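Local coordinates for putative metal binding protein (Coccidioides immitis, PDB 3CVG) that probably binds a metal or other small solute between two lobes, as periplasmic-binding-protein-like folds do, its ligand not being established, at residues 97-109 against 273-285. Residues are numbered along the deposited sequence; the frame is centred on the assembly and turned at random.
Sequences SPSYYAFRDHFML and KDGQQLYSPAPYR
R104 and S280 form the antiparallel hydrogen-bonded pair that joins strand 100-111 to the tail of the chain: R104 N gives its hydrogen to S280 O at 2.8 Å, and S280 N returns one to R104 O at 2.9 Å. The side chain of R104 adds a second grip. Its chain bends at chi3 (-71°), which folds the guanidinium back side-on to the tail, where NE and NH2 both donate to P281 O, each at 2.8 Å. The acceptor is the main-chain carbonyl of P281, close to the guanidinium plane; arginine suits the place because NE and NH2 lie side by side and can share one oxygen, both bonds bent (140°) as they converge. P283 CG lies over one face of that same group.

The P283 ring serves a second flat neighbour. Its CD sits 3.4 Å from the centroid of the Y101 ring, almost on the ring normal, a CH-pi contact suited to the polarised C-H beside a proline nitrogen. The small A282 lets its CB approach Y101 O. Deeper in, F103 CD1 comes within 3.6 Å of Y279 CG, the rings oblique at 36°, and L278 CG covers the other face of Y279. The Y101 ring is also stacked with the H238 ring, and I268 of helix 264-269 touches F103 and Y279.

The polar end is water-linked. One water donates to D105 OD1 (2.6 Å) and to L278 O and also bonds H106 ND1. N235 bonds D105 OD2, N227 both H106 NE2 and S280 OG, and S32 the Y279 hydroxyl. The D105 side chain lies about 7 Å from the bound calcium ion. Held by water and amides, D105 and H106 are probably fixed in how they are turned.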
loop_
_atom_site.group_PDB
_atom_site.type_symbol
_atom_site.label_atom_id
_atom_site.label_comp_id
_atom_site.label_asym_id
_atom_site.label_seq_id
_atom_site.Cartn_x
_atom_site.Cartn_y
_atom_site.Cartn_z
ATOM N N SER A 97 16.624 -10.924 10.908
ATOM C CA SER A 97 15.620 -11.965 10.767
ATOM C C SER A 97 14.960 -12.044 12.139
ATOM O O SER A 97 15.643 -12.008 13.159
ATOM C CB SER A 97 16.274 -13.303 10.426
ATOM O OG SER A 97 15.303 -14.321 10.248
ATOM N N PRO A 98 13.626 -12.143 12.189
ATOM C CA PRO A 98 12.695 -12.185 11.058
ATOM C C PRO A 98 12.052 -10.824 10.840
ATOM O O PRO A 98 12.358 -9.858 11.550
ATOM C CB PRO A 98 11.673 -13.205 11.518
ATOM C CG PRO A 98 11.497 -12.800 12.963
ATOM C CD PRO A 98 12.941 -12.550 13.432
ATOM N N SER A 99 11.165 -10.755 9.850
ATOM C CA SER A 99 10.442 -9.522 9.565
ATOM C C SER A 99 9.285 -9.537 10.553
ATOM O O SER A 99 9.014 -10.574 11.164
ATOM C CB SER A 99 9.895 -9.526 8.138
ATOM O OG SER A 99 8.869 -10.486 7.986
ATOM N N TYR A 100 8.607 -8.404 10.707
ATOM C CA TYR A 100 7.483 -8.304 11.638
ATOM C C TYR A 100 6.209 -7.881 10.908
ATOM O O TYR A 100 6.171 -6.815 10.293
ATOM C CB TYR A 100 7.805 -7.281 12.730
ATOM C CG TYR A 100 9.057 -7.598 13.519
ATOM C CD1 TYR A 100 9.027 -8.501 14.581
ATOM C CD2 TYR A 100 10.276 -7.015 13.186
ATOM C CE1 TYR A 100 10.185 -8.817 15.292
ATOM C CE2 TYR A 100 11.439 -7.323 13.887
ATOM C CZ TYR A 100 11.385 -8.223 14.938
ATOM O OH TYR A 100 12.529 -8.540 15.631
ATOM N N TYR A 101 5.173 -8.716 10.972
ATOM C CA TYR A 101 3.902 -8.401 10.323
ATOM C C TYR A 101 3.308 -7.239 11.115
ATOM O O TYR A 101 2.985 -7.396 12.289
ATOM C CB TYR A 101 2.954 -9.607 10.382
ATOM C CG TYR A 101 1.980 -9.711 9.219
ATOM C CD1 TYR A 101 1.381 -8.570 8.666
ATOM C CD2 TYR A 101 1.631 -10.954 8.689
ATOM C CE1 TYR A 101 0.465 -8.673 7.607
ATOM C CE2 TYR A 101 0.717 -11.066 7.639
ATOM C CZ TYR A 101 0.137 -9.922 7.103
ATOM O OH TYR A 101 -0.756 -10.031 6.051
ATOM N N ALA A 102 3.162 -6.083 10.473
ATOM C CA ALA A 102 2.647 -4.879 11.136
ATOM C C ALA A 102 1.143 -4.641 11.006
ATOM O O ALA A 102 0.449 -4.434 12.005
ATOM C CB ALA A 102 3.401 -3.655 10.625
ATOM N N PHE A 103 0.644 -4.631 9.775
ATOM C CA PHE A 103 -0.774 -4.419 9.548
ATOM C C PHE A 103 -1.173 -4.860 8.147
ATOM O O PHE A 103 -0.320 -5.232 7.338
ATOM C CB PHE A 103 -1.148 -2.946 9.797
ATOM C CG PHE A 103 -0.461 -1.966 8.885
ATOM C CD1 PHE A 103 -0.988 -1.670 7.629
ATOM C CD2 PHE A 103 0.708 -1.325 9.288
ATOM C CE1 PHE A 103 -0.363 -0.754 6.793
ATOM C CE2 PHE A 103 1.343 -0.403 8.456
ATOM C CZ PHE A 103 0.803 -0.119 7.206
ATOM N N ARG A 104 -2.473 -4.839 7.875
ATOM C CA ARG A 104 -2.984 -5.253 6.575
ATOM C C ARG A 104 -3.764 -4.136 5.881
ATOM O O ARG A 104 -4.766 -3.634 6.401
ATOM C CB ARG A 104 -3.863 -6.506 6.734
ATOM C CG ARG A 104 -3.063 -7.792 7.049
ATOM C CD ARG A 104 -3.958 -9.001 7.403
ATOM N NE ARG A 104 -4.595 -8.856 8.716
ATOM C CZ ARG A 104 -5.347 -9.789 9.303
ATOM N NH1 ARG A 104 -5.572 -10.955 8.705
ATOM N NH2 ARG A 104 -5.884 -9.555 10.495
ATOM N N ASP A 105 -3.272 -3.742 4.710
ATOM C CA ASP A 105 -3.913 -2.709 3.908
ATOM C C ASP A 105 -4.680 -3.454 2.818
ATOM O O ASP A 105 -4.533 -4.670 2.676
ATOM C CB ASP A 105 -2.849 -1.780 3.313
ATOM C CG ASP A 105 -3.447 -0.671 2.455
ATOM O OD1 ASP A 105 -4.616 -0.290 2.682
ATOM O OD2 ASP A 105 -2.732 -0.166 1.563
ATOM N N HIS A 106 -5.502 -2.749 2.051
ATOM C CA HIS A 106 -6.278 -3.419 1.017
ATOM C C HIS A 106 -6.363 -2.627 -0.285
ATOM O O HIS A 106 -6.535 -1.410 -0.273
ATOM C CB HIS A 106 -7.694 -3.708 1.530
ATOM C CG HIS A 106 -7.724 -4.368 2.877
ATOM N ND1 HIS A 106 -7.644 -3.658 4.056
ATOM C CD2 HIS A 106 -7.754 -5.678 3.228
ATOM C CE1 HIS A 106 -7.622 -4.499 5.074
ATOM N NE2 HIS A 106 -7.686 -5.730 4.600
ATOM N N PHE A 107 -6.218 -3.331 -1.403
ATOM C CA PHE A 107 -6.319 -2.714 -2.724
ATOM C C PHE A 107 -7.775 -2.895 -3.173
ATOM O O PHE A 107 -8.508 -3.716 -2.611
ATOM C CB PHE A 107 -5.405 -3.434 -3.733
ATOM C CG PHE A 107 -3.929 -3.149 -3.554
ATOM C CD1 PHE A 107 -3.407 -1.890 -3.833
ATOM C CD2 PHE A 107 -3.056 -4.160 -3.145
ATOM C CE1 PHE A 107 -2.033 -1.637 -3.715
ATOM C CE2 PHE A 107 -1.684 -3.919 -3.021
ATOM C CZ PHE A 107 -1.172 -2.653 -3.308
HETATM N N MSE A 108 -8.198 -2.126 -4.170
HETATM C CA MSE A 108 -9.542 -2.272 -4.711
HETATM C C MSE A 108 -9.576 -1.923 -6.195
HETATM O O MSE A 108 -8.799 -1.082 -6.667
HETATM C CB MSE A 108 -10.574 -1.419 -3.943
HETATM C CG MSE A 108 -10.081 -0.107 -3.330
HETATM SE SE MSE A 108 -11.466 0.747 -2.190
HETATM C CE MSE A 108 -12.555 1.569 -3.557
ATOM N N LEU A 109 -10.440 -2.613 -6.933
ATOM C CA LEU A 109 -10.619 -2.343 -8.355
ATOM C C LEU A 109 -11.900 -1.531 -8.433
ATOM O O LEU A 109 -12.955 -1.978 -7.978
ATOM C CB LEU A 109 -10.790 -3.635 -9.151
ATOM C CG LEU A 109 -11.100 -3.425 -10.635
ATOM C CD1 LEU A 109 -9.905 -2.749 -11.328
ATOM C CD2 LEU A 109 -11.424 -4.765 -11.278
ATOM N N LYS A 273 -9.959 7.090 9.321
ATOM C CA LYS A 273 -9.971 8.088 8.262
ATOM C C LYS A 273 -11.389 8.123 7.708
ATOM O O LYS A 273 -11.943 7.096 7.307
ATOM C CB LYS A 273 -8.969 7.757 7.154
ATOM C CG LYS A 273 -7.964 8.875 6.942
ATOM C CD LYS A 273 -7.056 8.620 5.753
ATOM C CE LYS A 273 -5.736 9.366 5.910
ATOM N NZ LYS A 273 -5.916 10.830 6.144
ATOM N N ASP A 274 -11.969 9.317 7.698
ATOM C CA ASP A 274 -13.337 9.510 7.245
ATOM C C ASP A 274 -14.261 8.628 8.075
ATOM O O ASP A 274 -15.240 8.081 7.569
ATOM C CB ASP A 274 -13.503 9.164 5.763
ATOM C CG ASP A 274 -14.740 9.806 5.168
ATOM O OD1 ASP A 274 -15.250 9.332 4.131
ATOM O OD2 ASP A 274 -15.197 10.811 5.750
ATOM N N GLY A 275 -13.927 8.484 9.354
ATOM C CA GLY A 275 -14.737 7.679 10.253
ATOM C C GLY A 275 -14.683 6.173 10.055
ATOM O O GLY A 275 -15.551 5.454 10.549
ATOM N N GLN A 276 -13.672 5.685 9.344
ATOM C CA GLN A 276 -13.542 4.247 9.103
ATOM C C GLN A 276 -12.173 3.753 9.546
ATOM O O GLN A 276 -11.182 4.477 9.434
ATOM C CB GLN A 276 -13.691 3.928 7.607
ATOM C CG GLN A 276 -15.031 4.267 6.983
ATOM C CD GLN A 276 -16.166 3.462 7.566
ATOM O OE1 GLN A 276 -16.047 2.251 7.768
ATOM N NE2 GLN A 276 -17.284 4.125 7.825
ATOM N N GLN A 277 -12.113 2.520 10.044
ATOM C CA GLN A 277 -10.827 1.956 10.437
ATOM C C GLN A 277 -10.087 1.820 9.116
ATOM O O GLN A 277 -10.572 1.155 8.200
ATOM C CB GLN A 277 -10.989 0.574 11.075
ATOM C CG GLN A 277 -9.649 -0.086 11.407
ATOM C CD GLN A 277 -9.805 -1.449 12.062
ATOM O OE1 GLN A 277 -10.371 -2.370 11.480
ATOM N NE2 GLN A 277 -9.301 -1.579 13.281
ATOM N N LEU A 278 -8.928 2.451 9.013
ATOM C CA LEU A 278 -8.158 2.410 7.777
ATOM C C LEU A 278 -7.531 1.056 7.458
ATOM O O LEU A 278 -7.754 0.501 6.381
ATOM C CB LEU A 278 -7.066 3.479 7.813
ATOM C CG LEU A 278 -6.134 3.526 6.602
ATOM C CD1 LEU A 278 -6.949 3.612 5.319
ATOM C CD2 LEU A 278 -5.201 4.710 6.736
ATOM N N TYR A 279 -6.755 0.532 8.402
ATOM C CA TYR A 279 -6.063 -0.739 8.225
ATOM C C TYR A 279 -6.534 -1.823 9.191
ATOM O O TYR A 279 -7.059 -1.533 10.268
ATOM C CB TYR A 279 -4.560 -0.559 8.447
ATOM C CG TYR A 279 -3.894 0.530 7.644
ATOM C CD1 TYR A 279 -3.301 1.622 8.280
ATOM C CD2 TYR A 279 -3.809 0.450 6.257
ATOM C CE1 TYR A 279 -2.632 2.604 7.553
ATOM C CE2 TYR A 279 -3.140 1.432 5.517
ATOM C CZ TYR A 279 -2.555 2.503 6.172
ATOM O OH TYR A 279 -1.873 3.464 5.460
ATOM N N SER A 280 -6.332 -3.077 8.804
ATOM C CA SER A 280 -6.696 -4.191 9.664
ATOM C C SER A 280 -5.458 -4.562 10.468
ATOM O O SER A 280 -4.327 -4.419 9.994
ATOM C CB SER A 280 -7.151 -5.403 8.849
ATOM O OG SER A 280 -8.404 -5.173 8.235
ATOM N N PRO A 281 -5.651 -5.019 11.712
ATOM C CA PRO A 281 -4.511 -5.403 12.545
ATOM C C PRO A 281 -3.809 -6.597 11.902
ATOM O O PRO A 281 -4.392 -7.290 11.067
ATOM C CB PRO A 281 -5.169 -5.772 13.877
ATOM C CG PRO A 281 -6.385 -4.883 13.898
ATOM C CD PRO A 281 -6.899 -5.007 12.494
ATOM N N ALA A 282 -2.562 -6.832 12.280
ATOM C CA ALA A 282 -1.825 -7.973 11.742
ATOM C C ALA A 282 -2.566 -9.236 12.165
ATOM O O ALA A 282 -3.302 -9.221 13.146
ATOM C CB ALA A 282 -0.411 -7.990 12.293
ATOM N N PRO A 283 -2.388 -10.345 11.430
ATOM C CA PRO A 283 -3.071 -11.595 11.784
ATOM C C PRO A 283 -2.672 -12.097 13.177
ATOM O O PRO A 283 -1.576 -11.813 13.652
ATOM C CB PRO A 283 -2.624 -12.562 10.681
ATOM C CG PRO A 283 -2.297 -11.652 9.521
ATOM C CD PRO A 283 -1.597 -10.506 10.197
ATOM N N TYR A 284 -3.572 -12.835 13.822
ATOM C CA TYR A 284 -3.316 -13.394 15.151
ATOM C C TYR A 284 -1.997 -14.161 15.183
ATOM O O TYR A 284 -1.704 -14.944 14.285
ATOM C CB TYR A 284 -4.443 -14.352 15.551
ATOM C CG TYR A 284 -4.206 -15.069 16.868
ATOM C CD1 TYR A 284 -4.691 -14.547 18.067
ATOM C CD2 TYR A 284 -3.483 -16.263 16.914
ATOM C CE1 TYR A 284 -4.462 -15.197 19.281
ATOM C CE2 TYR A 284 -3.246 -16.916 18.116
ATOM C CZ TYR A 284 -3.739 -16.379 19.292
ATOM O OH TYR A 284 -3.501 -17.019 20.483
ATOM N N ARG A 285 -1.212 -13.937 16.231
ATOM C CA ARG A 285 0.068 -14.617 16.401
ATOM C C ARG A 285 0.346 -14.763 17.897
ATOM O O ARG A 285 -0.504 -14.310 18.692
ATOM C CB ARG A 285 1.188 -13.813 15.729
ATOM C CG ARG A 285 2.558 -14.486 15.742
ATOM C CD ARG A 285 3.578 -13.637 14.983
ATOM N NE ARG A 285 4.947 -14.141 15.091
ATOM C CZ ARG A 285 5.370 -15.303 14.600
ATOM N NH1 ARG A 285 4.534 -16.106 13.959
ATOM N NH2 ARG A 285 6.640 -15.660 14.744
HETATM O O HOH W 1 -6.703 -0.717 4.102
#